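Local coordinates for ZT_dimer domain-containing protein (Thermotoga maritima, PDB 6VDA), which is the zinc-binding, dimer-forming C-terminal domain of a CzcD-type cation diffusion facilitator, a family that probably carries divalent metal ions across the membrane, at residues A[42-48]-A[79-85]; A[10-14]-A[71-75]. One frame throughout, in Å; residues are numbered along the deposited sequence.

Interaction 1: A[42-48]-A[79-85]; sequences IEMDIEV and TIHVEPL. With ZN (zinc ion), chain B; SO4 (sulfate ion), chain D; SO4 (sulfate ion), chain C.
Asp45 and Glu83 meet at a zinc ion, each giving one carboxylate oxygen: Asp45 OD2 lies 2.2 Å from the zinc, and Glu83 OE2 is the second ligand, modelled too close to the metal for its distance to be trusted in detail. With the metal between them the two oxygens can sit side by side, their carboxylate planes turned 72° to one another; His29 and Glu89 complete the site. The other oxygen of Asp45 looks toward the His81 ring. His81 ND1 donates to Asp45 OD1 over 3.2 Å, the acceptor close to the ring plane and the carboxylate almost perpendicular to it (88°). This second-shell bond probably steadies the rotation of the Asp45 carboxylate. At the CE1 corner of the same ring stands Glu43 OE1, 3.0 Å from His81 CE1, while Glu43 OE2 is salt-bridged to Arg34.

Beneath these groups runs a regular parallel pairing, with Ile46 N bonded to His81 O at 2.9 Å. On the reverse face Ile46, its CG1 set between backbone N and carbonyl carbon (chi1 63°), lays that atom 3.7 Å from Ile80 CG2. These are the two strands of a right-handed beta-alpha-beta crossover: helix 54-71 covers Ile80 and Val82, Val54 of the second subunit packs on Val48 and Val82, and strand 26-36 flanks 42-48 on its other edge.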
loop_
_atom_site.group_PDB
_atom_site.type_symbol
_atom_site.label_atom_id
_atom_site.label_comp_id
_atom_site.label_asym_id
_atom_site.label_seq_id
_atom_site.Cartn_x
_atom_site.Cartn_y
_atom_site.Cartn_z
ATOM N N ILE A 42 5.759 1.824 -11.636
ATOM C CA ILE A 42 5.418 3.126 -10.997
ATOM C C ILE A 42 4.768 2.873 -9.640
ATOM O O ILE A 42 3.820 2.068 -9.560
ATOM C CB ILE A 42 4.504 3.972 -11.897
ATOM C CG1 ILE A 42 5.183 4.279 -13.231
ATOM C CG2 ILE A 42 4.073 5.241 -11.172
ATOM C CD1 ILE A 42 4.232 4.789 -14.270
ATOM N N GLU A 43 5.253 3.592 -8.633
ATOM C CA GLU A 43 4.729 3.561 -7.250
ATOM C C GLU A 43 4.485 5.004 -6.805
ATOM O O GLU A 43 5.241 5.892 -7.239
ATOM C CB GLU A 43 5.734 2.812 -6.386
ATOM C CG GLU A 43 5.503 2.940 -4.900
ATOM C CD GLU A 43 6.381 1.978 -4.122
ATOM O OE1 GLU A 43 5.825 1.173 -3.354
ATOM O OE2 GLU A 43 7.618 2.019 -4.318
ATOM N N MET A 44 3.451 5.243 -6.000
ATOM C CA MET A 44 3.121 6.606 -5.524
ATOM C C MET A 44 2.251 6.535 -4.266
ATOM O O MET A 44 1.599 5.500 -4.034
ATOM C CB MET A 44 2.397 7.397 -6.620
ATOM C CG MET A 44 0.998 6.900 -6.945
ATOM S SD MET A 44 0.286 7.770 -8.374
ATOM C CE MET A 44 1.126 6.956 -9.730
ATOM N N ASP A 45 2.262 7.609 -3.480
ATOM C CA ASP A 45 1.263 7.868 -2.416
ATOM C C ASP A 45 0.296 8.918 -2.954
ATOM O O ASP A 45 0.774 9.835 -3.633
ATOM C CB ASP A 45 1.927 8.352 -1.127
ATOM C CG ASP A 45 2.806 7.302 -0.475
ATOM O OD1 ASP A 45 2.954 6.231 -1.070
ATOM O OD2 ASP A 45 3.322 7.566 0.626
ATOM N N ILE A 46 -1.003 8.762 -2.694
ATOM C CA ILE A 46 -2.008 9.845 -2.896
ATOM C C ILE A 46 -2.716 10.083 -1.564
ATOM O O ILE A 46 -2.752 9.165 -0.733
ATOM C CB ILE A 46 -2.998 9.516 -4.037
ATOM C CG1 ILE A 46 -3.836 8.271 -3.735
ATOM C CG2 ILE A 46 -2.267 9.405 -5.366
ATOM C CD1 ILE A 46 -5.025 8.100 -4.646
ATOM N N GLU A 47 -3.290 11.271 -1.403
ATOM C CA GLU A 47 -4.174 11.620 -0.268
ATOM C C GLU A 47 -5.615 11.766 -0.771
ATOM O O GLU A 47 -5.824 12.304 -1.882
ATOM C CB GLU A 47 -3.650 12.887 0.401
ATOM C CG GLU A 47 -2.344 12.658 1.121
ATOM C CD GLU A 47 -1.768 13.899 1.771
ATOM O OE1 GLU A 47 -2.550 14.688 2.332
ATOM O OE2 GLU A 47 -0.545 14.070 1.707
ATOM N N VAL A 48 -6.574 11.286 0.021
ATOM C CA VAL A 48 -8.033 11.458 -0.246
ATOM C C VAL A 48 -8.710 11.913 1.043
ATOM O O VAL A 48 -8.148 11.713 2.143
ATOM C CB VAL A 48 -8.672 10.174 -0.805
ATOM C CG1 VAL A 48 -7.919 9.683 -2.035
ATOM C CG2 VAL A 48 -8.782 9.072 0.241
ATOM N N THR A 79 1.398 0.780 -8.555
ATOM C CA THR A 79 0.907 0.557 -7.171
ATOM C C THR A 79 0.739 1.922 -6.498
ATOM O O THR A 79 1.690 2.748 -6.563
ATOM C CB THR A 79 1.830 -0.379 -6.379
ATOM O OG1 THR A 79 3.074 0.290 -6.179
ATOM C CG2 THR A 79 2.069 -1.701 -7.074
ATOM N N ILE A 80 -0.428 2.124 -5.877
ATOM C CA ILE A 80 -0.884 3.412 -5.289
ATOM C C ILE A 80 -1.250 3.173 -3.828
ATOM O O ILE A 80 -2.196 2.425 -3.584
ATOM C CB ILE A 80 -2.083 3.967 -6.077
ATOM C CG1 ILE A 80 -1.770 4.054 -7.572
ATOM C CG2 ILE A 80 -2.519 5.307 -5.509
ATOM C CD1 ILE A 80 -2.971 4.362 -8.425
ATOM N N HIS A 81 -0.541 3.823 -2.910
ATOM C CA HIS A 81 -0.845 3.851 -1.458
ATOM C C HIS A 81 -1.803 5.017 -1.190
ATOM O O HIS A 81 -1.590 6.109 -1.768
ATOM C CB HIS A 81 0.468 3.897 -0.676
ATOM C CG HIS A 81 1.426 2.847 -1.131
ATOM N ND1 HIS A 81 2.615 3.156 -1.781
ATOM C CD2 HIS A 81 1.349 1.495 -1.097
ATOM C CE1 HIS A 81 3.244 2.040 -2.086
ATOM N NE2 HIS A 81 2.485 1.005 -1.681
ATOM N N VAL A 82 -2.855 4.780 -0.404
ATOM C CA VAL A 82 -3.900 5.805 -0.098
ATOM C C VAL A 82 -3.744 6.258 1.358
ATOM O O VAL A 82 -3.636 5.390 2.240
ATOM C CB VAL A 82 -5.311 5.265 -0.391
ATOM C CG1 VAL A 82 -6.388 6.161 0.195
ATOM C CG2 VAL A 82 -5.523 5.067 -1.887
ATOM N N GLU A 83 -3.717 7.575 1.583
ATOM C CA GLU A 83 -3.594 8.192 2.927
ATOM C C GLU A 83 -4.694 9.227 3.115
ATOM O O GLU A 83 -5.228 9.760 2.140
ATOM C CB GLU A 83 -2.252 8.902 3.095
ATOM C CG GLU A 83 -1.045 8.055 2.755
ATOM C CD GLU A 83 0.229 8.874 2.669
ATOM O OE1 GLU A 83 0.222 10.016 3.153
ATOM O OE2 GLU A 83 1.224 8.373 2.117
ATOM N N PRO A 84 -5.030 9.567 4.378
ATOM C CA PRO A 84 -5.877 10.720 4.670
ATOM C C PRO A 84 -5.202 12.053 4.314
ATOM O O PRO A 84 -3.985 12.143 4.409
ATOM C CB PRO A 84 -6.093 10.675 6.193
ATOM C CG PRO A 84 -5.664 9.280 6.606
ATOM C CD PRO A 84 -4.608 8.866 5.600
ATOM N N LEU A 85 -6.009 13.054 3.948
ATOM C CA LEU A 85 -5.564 14.460 3.769
ATOM C C LEU A 85 -4.766 14.879 5.002
ATOM O O LEU A 85 -5.338 14.823 6.116
ATOM C CB LEU A 85 -6.779 15.379 3.593
ATOM C CG LEU A 85 -7.520 15.271 2.262
ATOM C CD1 LEU A 85 -8.602 16.333 2.165
ATOM C CD2 LEU A 85 -6.561 15.389 1.087
HETATM ZN ZN ZN B . 2.655 9.200 1.926
HETATM S S SO4 D . -2.500 1.446 1.062
HETATM O O1 SO4 D . -1.961 0.628 0.007
HETATM O O2 SO4 D . -3.035 0.604 2.098
HETATM O O3 SO4 D . -1.455 2.270 1.604
HETATM O O4 SO4 D . -3.544 2.282 0.539
HETATM S S SO4 C . -2.984 0.510 0.550
HETATM O O1 SO4 C . -1.643 0.657 1.053
HETATM O O2 SO4 C . -3.338 1.668 -0.225
HETATM O O3 SO4 C . -3.053 -0.662 -0.279
HETATM O O4 SO4 C . -3.899 0.372 1.649
#

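Interaction 2: A[10-14]-A[71-75]; sequences DMYDD and RRDDI
Met11 and Arg72 form the close-packed heart of this contact. The methionine leaves helix 6-19 with CG anti to its backbone N (chi1 173°), then bends twice, which brings its methyl obliquely against the NE and NH1 side of Arg72: Met11 CE is 3.5 Å from Arg72 NH1. The same methyl reaches the buried Ile75, with Met11 CE 3.9 Å from Ile75 CG1, and Tyr40 and Ile33 of the sheet close in on Met11. Arg72 bends at chi2 and chi3 and sets one face of its guanidinium over Met11 CA.

Here the chain leaves helix 54-71 and makes a type I beta turn, Arg72 to Ile75, into strand 75-84, and Arg72 ties that turn to the first helix through a network of salt bridges. Within the turn Arg72 NH1 pairs with Asp74 OD2 at 3.1 Å. Toward the helix the grip slackens: Arg72 NH2 stands 3.4 Å from both Asp14 OD2, a weak hydrogen bond with the Asp14 carboxylate turned 80° from the guanidinium, and Asp10 OD2, which belongs to an exposed residue. Looser still is exposed Arg71, whose guanidinium has Asp14 O over one face and whose NH2 stays 4.0 Å from Asp14 OD1, beyond salt-bridge range.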
loop_
_atom_site.group_PDB
_atom_site.type_symbol
_atom_site.label_atom_id
_atom_site.label_comp_id
_atom_site.label_asym_id
_atom_site.label_seq_id
_atom_site.Cartn_x
_atom_site.Cartn_y
_atom_site.Cartn_z
ATOM N N ASP A 10 9.804 13.337 -19.048
ATOM C CA ASP A 10 8.643 13.031 -19.917
ATOM C C ASP A 10 7.692 12.126 -19.115
ATOM O O ASP A 10 6.490 12.416 -19.066
ATOM C CB ASP A 10 9.049 12.391 -21.249
ATOM C CG ASP A 10 8.132 12.817 -22.390
ATOM O OD1 ASP A 10 8.132 14.031 -22.720
ATOM O OD2 ASP A 10 7.352 11.930 -22.889
ATOM N N MET A 11 8.241 11.102 -18.456
ATOM C CA MET A 11 7.458 10.067 -17.725
ATOM C C MET A 11 6.736 10.688 -16.520
ATOM O O MET A 11 5.513 10.442 -16.396
ATOM C CB MET A 11 8.349 8.921 -17.236
ATOM C CG MET A 11 7.621 7.933 -16.331
ATOM S SD MET A 11 6.193 7.152 -17.120
ATOM C CE MET A 11 7.028 5.815 -17.974
ATOM N N TYR A 12 7.447 11.424 -15.651
ATOM C CA TYR A 12 6.847 12.096 -14.462
ATOM C C TYR A 12 5.741 13.028 -14.956
ATOM O O TYR A 12 4.688 13.072 -14.309
ATOM C CB TYR A 12 7.881 12.832 -13.597
ATOM C CG TYR A 12 8.685 11.939 -12.685
ATOM C CD1 TYR A 12 8.071 11.185 -11.697
ATOM C CD2 TYR A 12 10.060 11.830 -12.810
ATOM C CE1 TYR A 12 8.798 10.348 -10.864
ATOM C CE2 TYR A 12 10.804 10.998 -11.985
ATOM C CZ TYR A 12 10.171 10.258 -11.001
ATOM O OH TYR A 12 10.890 9.433 -10.180
ATOM N N ASP A 13 5.962 13.702 -16.092
ATOM C CA ASP A 13 4.993 14.653 -16.701
ATOM C C ASP A 13 3.701 13.890 -17.010
ATOM O O ASP A 13 2.640 14.360 -16.581
ATOM C CB ASP A 13 5.579 15.368 -17.928
ATOM C CG ASP A 13 6.566 16.482 -17.601
ATOM O OD1 ASP A 13 6.522 17.002 -16.472
ATOM O OD2 ASP A 13 7.373 16.836 -18.482
ATOM N N ASP A 14 3.798 12.730 -17.670
ATOM C CA ASP A 14 2.636 11.894 -18.091
ATOM C C ASP A 14 1.889 11.352 -16.860
ATOM O O ASP A 14 0.648 11.325 -16.895
ATOM C CB ASP A 14 3.076 10.768 -19.034
ATOM C CG ASP A 14 3.657 11.273 -20.347
ATOM O OD1 ASP A 14 3.942 12.487 -20.435
ATOM O OD2 ASP A 14 3.822 10.457 -21.272
ATOM N N ARG A 71 -2.226 5.288 -21.101
ATOM C CA ARG A 71 -1.494 6.525 -21.499
ATOM C C ARG A 71 -0.138 6.153 -22.106
ATOM O O ARG A 71 0.189 6.674 -23.192
ATOM C CB ARG A 71 -1.292 7.434 -20.284
ATOM C CG ARG A 71 -0.407 8.647 -20.531
ATOM C CD ARG A 71 -1.201 9.879 -20.906
ATOM N NE ARG A 71 -0.368 11.074 -20.877
ATOM C CZ ARG A 71 -0.828 12.323 -20.890
ATOM N NH1 ARG A 71 -2.128 12.559 -20.932
ATOM N NH2 ARG A 71 0.020 13.337 -20.864
ATOM N N ARG A 72 0.627 5.317 -21.401
ATOM C CA ARG A 72 1.983 4.859 -21.798
ATOM C C ARG A 72 1.952 3.340 -21.983
ATOM O O ARG A 72 1.570 2.649 -21.028
ATOM C CB ARG A 72 3.002 5.231 -20.716
ATOM C CG ARG A 72 3.138 6.725 -20.453
ATOM C CD ARG A 72 4.177 7.370 -21.344
ATOM N NE ARG A 72 5.544 6.950 -20.999
ATOM C CZ ARG A 72 6.668 7.583 -21.403
ATOM N NH1 ARG A 72 7.854 7.113 -21.070
ATOM N NH2 ARG A 72 6.591 8.737 -22.047
ATOM N N ASP A 73 2.368 2.848 -23.151
ATOM C CA ASP A 73 2.419 1.395 -23.461
ATOM C C ASP A 73 3.690 0.770 -22.859
ATOM O O ASP A 73 3.874 -0.445 -23.045
ATOM C CB ASP A 73 2.314 1.141 -24.969
ATOM C CG ASP A 73 3.415 1.785 -25.797
ATOM O OD1 ASP A 73 3.306 2.997 -26.085
ATOM O OD2 ASP A 73 4.373 1.069 -26.146
ATOM N N ASP A 74 4.521 1.551 -22.155
ATOM C CA ASP A 74 5.812 1.087 -21.571
ATOM C C ASP A 74 5.737 1.036 -20.037
ATOM O O ASP A 74 6.774 0.740 -19.422
ATOM C CB ASP A 74 6.984 1.950 -22.049
ATOM C CG ASP A 74 6.851 3.426 -21.728
ATOM O OD1 ASP A 74 5.747 3.843 -21.338
ATOM O OD2 ASP A 74 7.852 4.146 -21.874
ATOM N N ILE A 75 4.566 1.292 -19.439
ATOM C CA ILE A 75 4.309 1.073 -17.984
ATOM C C ILE A 75 3.764 -0.347 -17.805
ATOM O O ILE A 75 2.707 -0.646 -18.382
ATOM C CB ILE A 75 3.345 2.127 -17.403
ATOM C CG1 ILE A 75 3.914 3.543 -17.517
ATOM C CG2 ILE A 75 2.980 1.787 -15.965
ATOM C CD1 ILE A 75 2.908 4.631 -17.216
#

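In the fold
Along the chain the segments alternate, 10-14, 42-48, 71-75, 79-85, so the two contacts interlock within one small alpha-beta domain. Their centres are 18 Å apart, on opposite sides of the chain's centre. Strand 75-84 connects them directly: it starts at Ile75 in interaction 2 and carries its far half into interaction 1. They also touch, through Ile42 CD1, which packs against Ile75 and lies 4.2 Å from Met11 SD, so that the apolar packing of the two contacts meets there. Interaction 1 lies at the end of the sheet that holds the zinc and faces the second subunit; interaction 2 fastens the first helix to the turn at the other end, away from the metal site.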